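Local coordinates for galectin 2 (Gallus gallus, PDB 2YMZ), which probably binds carbohydrates, as a lectin of the galectin family made of a single galactoside-binding domain, at residues W11-H22 with G78-G89. Numbering follows the deposited sequence.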
loop_
_atom_site.group_PDB
_atom_site.type_symbol
_atom_site.label_atom_id
_atom_site.label_comp_id
_atom_site.label_asym_id
_atom_site.label_seq_id
_atom_site.Cartn_x
_atom_site.Cartn_y
_atom_site.Cartn_z
ATOM N N TRP A 11 -5.982 5.445 11.058
ATOM C CA TRP A 11 -6.982 6.179 10.327
ATOM C C TRP A 11 -8.185 6.446 11.217
ATOM O O TRP A 11 -8.774 5.503 11.776
ATOM C CB TRP A 11 -7.479 5.366 9.111
ATOM C CG TRP A 11 -8.165 6.178 8.021
ATOM C CD1 TRP A 11 -7.742 7.337 7.469
ATOM C CD2 TRP A 11 -9.325 5.790 7.290
ATOM N NE1 TRP A 11 -8.580 7.739 6.496
ATOM C CE2 TRP A 11 -9.564 6.792 6.344
ATOM C CE3 TRP A 11 -10.206 4.687 7.363
ATOM C CZ2 TRP A 11 -10.640 6.755 5.465
ATOM C CZ3 TRP A 11 -11.298 4.647 6.475
ATOM C CH2 TRP A 11 -11.492 5.666 5.534
ATOM N N LYS A 12 -8.553 7.722 11.324
ATOM C CA LYS A 12 -9.587 8.137 12.278
ATOM C C LYS A 12 -10.718 8.864 11.631
ATOM O O LYS A 12 -10.701 9.317 10.462
ATOM C CB LYS A 12 -8.956 9.077 13.362
ATOM C CG LYS A 12 -8.118 8.341 14.424
ATOM C CD LYS A 12 -7.854 9.230 15.656
ATOM C CE LYS A 12 -7.623 8.418 16.925
ATOM N NZ LYS A 12 -6.245 7.852 17.018
ATOM N N SER A 13 -11.723 9.128 12.448
ATOM C CA SER A 13 -12.856 9.751 11.940
ATOM C C SER A 13 -12.530 11.100 11.301
ATOM O O SER A 13 -11.641 11.841 11.760
ATOM C CB SER A 13 -13.833 9.860 13.117
ATOM O OG SER A 13 -15.102 9.955 12.604
ATOM N N GLY A 14 -13.189 11.418 10.206
ATOM C CA GLY A 14 -12.778 12.566 9.361
ATOM C C GLY A 14 -11.768 12.146 8.248
ATOM O O GLY A 14 -11.563 12.897 7.252
ATOM N N GLY A 15 -11.194 10.955 8.404
ATOM C CA GLY A 15 -10.203 10.393 7.431
ATOM C C GLY A 15 -10.769 10.190 6.031
ATOM O O GLY A 15 -11.951 9.943 5.868
ATOM N N THR A 16 -9.909 10.263 4.995
ATOM C CA THR A 16 -10.342 10.058 3.592
ATOM C C THR A 16 -9.257 9.123 3.074
ATOM O O THR A 16 -8.083 9.276 3.432
ATOM C CB THR A 16 -10.263 11.344 2.770
ATOM O OG1 THR A 16 -11.207 12.267 3.290
ATOM C CG2 THR A 16 -10.715 11.117 1.323
ATOM N N MET A 17 -9.639 8.120 2.278
ATOM C CA MET A 17 -8.666 7.224 1.648
ATOM C C MET A 17 -9.037 7.134 0.165
ATOM O O MET A 17 -10.239 7.043 -0.191
ATOM C CB MET A 17 -8.814 5.856 2.290
ATOM C CG MET A 17 -7.843 4.817 1.792
ATOM S SD MET A 17 -8.169 3.274 2.756
ATOM C CE MET A 17 -7.507 3.686 4.388
ATOM N N LYS A 18 -8.022 7.270 -0.700
ATOM C CA LYS A 18 -8.223 7.293 -2.157
ATOM C C LYS A 18 -7.472 6.080 -2.670
ATOM O O LYS A 18 -6.252 5.918 -2.423
ATOM C CB LYS A 18 -7.694 8.633 -2.733
ATOM C CG LYS A 18 -8.564 9.774 -2.170
ATOM C CD LYS A 18 -7.985 11.171 -2.471
ATOM C CE LYS A 18 -8.443 12.182 -1.406
ATOM N NZ LYS A 18 -7.784 13.501 -1.615
ATOM N N ILE A 19 -8.209 5.167 -3.335
ATOM C CA ILE A 19 -7.614 3.944 -3.819
ATOM C C ILE A 19 -7.871 3.922 -5.324
ATOM O O ILE A 19 -9.023 3.880 -5.732
ATOM C CB ILE A 19 -8.304 2.733 -3.161
ATOM C CG1 ILE A 19 -7.893 2.667 -1.677
ATOM C CG2 ILE A 19 -7.839 1.404 -3.822
ATOM C CD1 ILE A 19 -8.753 1.761 -0.804
ATOM N N LYS A 20 -6.841 3.880 -6.128
ATOM C CA LYS A 20 -7.038 3.738 -7.572
ATOM C C LYS A 20 -6.392 2.511 -7.978
ATOM O O LYS A 20 -5.324 2.143 -7.471
ATOM C CB LYS A 20 -6.340 4.818 -8.422
ATOM C CG LYS A 20 -6.823 6.210 -8.250
ATOM C CD LYS A 20 -6.020 7.075 -9.266
ATOM C CE LYS A 20 -6.706 7.119 -10.608
ATOM N NZ LYS A 20 -6.145 8.288 -11.411
ATOM N N GLY A 21 -6.967 1.815 -8.966
ATOM C CA GLY A 21 -6.286 0.626 -9.395
ATOM C C GLY A 21 -6.958 -0.004 -10.580
ATOM O O GLY A 21 -7.981 0.536 -11.081
ATOM N N HIS A 22 -6.311 -1.045 -11.076
ATOM C CA HIS A 22 -6.766 -1.744 -12.288
ATOM C C HIS A 22 -7.598 -3.014 -11.951
ATOM O O HIS A 22 -7.119 -3.906 -11.264
ATOM C CB HIS A 22 -5.533 -2.132 -13.083
ATOM C CG HIS A 22 -5.890 -2.796 -14.384
ATOM N ND1 HIS A 22 -6.341 -2.103 -15.486
ATOM C CD2 HIS A 22 -5.926 -4.102 -14.717
ATOM C CE1 HIS A 22 -6.625 -2.968 -16.455
ATOM N NE2 HIS A 22 -6.390 -4.182 -16.011
ATOM N N GLY A 78 -11.269 -4.918 -16.555
ATOM C CA GLY A 78 -10.208 -4.352 -17.402
ATOM C C GLY A 78 -9.979 -2.841 -17.294
ATOM O O GLY A 78 -9.181 -2.313 -18.067
ATOM N N SER A 79 -10.575 -2.148 -16.318
ATOM C CA SER A 79 -10.548 -0.690 -16.362
ATOM C C SER A 79 -9.721 -0.220 -15.176
ATOM O O SER A 79 -9.505 -1.023 -14.188
ATOM C CB SER A 79 -11.966 -0.109 -16.188
ATOM O OG SER A 79 -12.599 -0.497 -14.905
ATOM N N THR A 80 -9.395 1.059 -15.171
ATOM C CA THR A 80 -8.705 1.659 -13.984
ATOM C C THR A 80 -9.733 2.515 -13.312
ATOM O O THR A 80 -10.485 3.197 -14.020
ATOM C CB THR A 80 -7.548 2.551 -14.428
ATOM O OG1 THR A 80 -6.524 1.709 -14.906
ATOM C CG2 THR A 80 -6.950 3.413 -13.251
ATOM N N VAL A 81 -9.900 2.377 -11.991
ATOM C CA VAL A 81 -10.979 3.079 -11.288
ATOM C C VAL A 81 -10.450 3.713 -10.027
ATOM O O VAL A 81 -9.462 3.224 -9.462
ATOM C CB VAL A 81 -12.152 2.189 -10.839
ATOM C CG1 VAL A 81 -12.898 1.706 -12.051
ATOM C CG2 VAL A 81 -11.738 1.012 -9.949
ATOM N N LYS A 82 -11.108 4.806 -9.617
ATOM C CA LYS A 82 -10.764 5.472 -8.391
ATOM C C LYS A 82 -11.906 5.300 -7.401
ATOM O O LYS A 82 -13.048 5.580 -7.755
ATOM C CB LYS A 82 -10.548 6.956 -8.621
ATOM C CG LYS A 82 -10.280 7.647 -7.266
ATOM C CD LYS A 82 -9.724 9.057 -7.471
ATOM C CE LYS A 82 -10.829 9.987 -7.945
ATOM N NZ LYS A 82 -10.197 11.321 -8.193
ATOM N N ILE A 83 -11.617 4.801 -6.203
ATOM C CA ILE A 83 -12.631 4.599 -5.124
ATOM C C ILE A 83 -12.213 5.534 -3.931
ATOM O O ILE A 83 -11.083 5.499 -3.526
ATOM C CB ILE A 83 -12.617 3.122 -4.719
ATOM C CG1 ILE A 83 -13.152 2.285 -5.918
ATOM C CG2 ILE A 83 -13.570 2.883 -3.570
ATOM C CD1 ILE A 83 -12.861 0.795 -5.954
ATOM N N ILE A 84 -13.144 6.293 -3.373
ATOM C CA ILE A 84 -12.758 7.140 -2.228
ATOM C C ILE A 84 -13.569 6.651 -1.022
ATOM O O ILE A 84 -14.772 6.459 -1.191
ATOM C CB ILE A 84 -13.154 8.569 -2.506
ATOM C CG1 ILE A 84 -12.266 9.041 -3.661
ATOM C CG2 ILE A 84 -12.890 9.428 -1.235
ATOM C CD1 ILE A 84 -12.580 10.369 -4.303
ATOM N N VAL A 85 -12.915 6.378 0.090
ATOM C CA VAL A 85 -13.607 5.936 1.315
ATOM C C VAL A 85 -13.448 7.068 2.323
ATOM O O VAL A 85 -12.336 7.604 2.475
ATOM C CB VAL A 85 -12.956 4.714 1.918
ATOM C CG1 VAL A 85 -13.870 4.189 3.061
ATOM C CG2 VAL A 85 -12.800 3.582 0.843
ATOM N N GLU A 86 -14.539 7.387 3.035
ATOM C CA GLU A 86 -14.446 8.365 4.128
ATOM C C GLU A 86 -14.960 7.780 5.405
ATOM O O GLU A 86 -15.972 7.018 5.367
ATOM C CB GLU A 86 -15.264 9.525 3.746
ATOM C CG GLU A 86 -14.424 10.363 2.828
ATOM C CD GLU A 86 -15.242 11.253 1.992
ATOM O OE1 GLU A 86 -16.474 11.169 2.128
ATOM O OE2 GLU A 86 -14.625 12.025 1.196
ATOM N N PHE A 87 -14.223 8.064 6.489
ATOM C CA PHE A 87 -14.516 7.535 7.801
ATOM C C PHE A 87 -15.339 8.650 8.471
ATOM O O PHE A 87 -14.779 9.714 8.851
ATOM C CB PHE A 87 -13.187 7.245 8.513
ATOM C CG PHE A 87 -13.320 6.546 9.849
ATOM C CD1 PHE A 87 -14.535 6.520 10.549
ATOM C CD2 PHE A 87 -12.192 6.017 10.443
ATOM C CE1 PHE A 87 -14.643 5.911 11.779
ATOM C CE2 PHE A 87 -12.288 5.363 11.694
ATOM C CZ PHE A 87 -13.510 5.346 12.357
ATOM N N LEU A 88 -16.656 8.489 8.489
ATOM C CA LEU A 88 -17.494 9.581 8.943
ATOM C C LEU A 88 -18.189 9.249 10.288
ATOM O O LEU A 88 -19.410 9.165 10.351
ATOM C CB LEU A 88 -18.473 10.010 7.848
ATOM C CG LEU A 88 -17.833 10.533 6.566
ATOM C CD1 LEU A 88 -18.919 10.898 5.609
ATOM C CD2 LEU A 88 -16.952 11.739 6.801
ATOM N N GLY A 89 -17.396 8.988 11.327
ATOM C CA GLY A 89 -17.954 8.767 12.642
ATOM C C GLY A 89 -18.730 7.481 12.686
ATOM O O GLY A 89 -18.118 6.421 12.768
#
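Strand 16-22 pairs with strand 80-88 in antiparallel register, and Met17-Val85, Ile19-Ile83 and Gly21-Val81 form the hydrogen-bonded pairs, each with two backbone bonds. The Ile83 N to Ile19 O bond is 2.8 Å long and nearly straight, at 173°. Just before Thr16, a type II turn from Lys12 to Gly15 leads the chain into the strand. This turn still holds the other strand: Phe87 N donates to Gly15 O, and Gly14 N donates to Phe87 O over 2.7 Å. The turn folds the chain so that Trp11, which precedes it, lies against Val85 and Phe87. Its six-membered ring takes Phe87 CB over one face, in a CH-pi contact of 3.8 Å from CB to the ring centroid. Met17 CE covers the opposite face; the bend at chi3 (-72°) turns this methyl over the ring. Trp11 CH2 touches Val85 CG1 at 3.7 Å. The two strands are neighbours in the five-stranded sheet of the galectin beta-sandwich, between strands 91-95 and 122-129. Met17, Ile19 and Ile83 face the second sheet, where they meet Leu34, Ile32 and Ile118 among others. The Phe87 ring lies against the turn, with Ser13 N over one face and CD2 3.4 Å from Lys12 C. On the outer face Thr16 CG2 lies beside Ile84 CG2, and Lys20 CG packs on Lys82 CB at 3.8 Å. Lys20 NZ and Lys82 NZ stay 6.0 Å apart. At the far end His22 has CG anti to its own N (chi1 -177°), which carries the ring along the strand toward Gly78 O and places Thr80 OG1 at its edge.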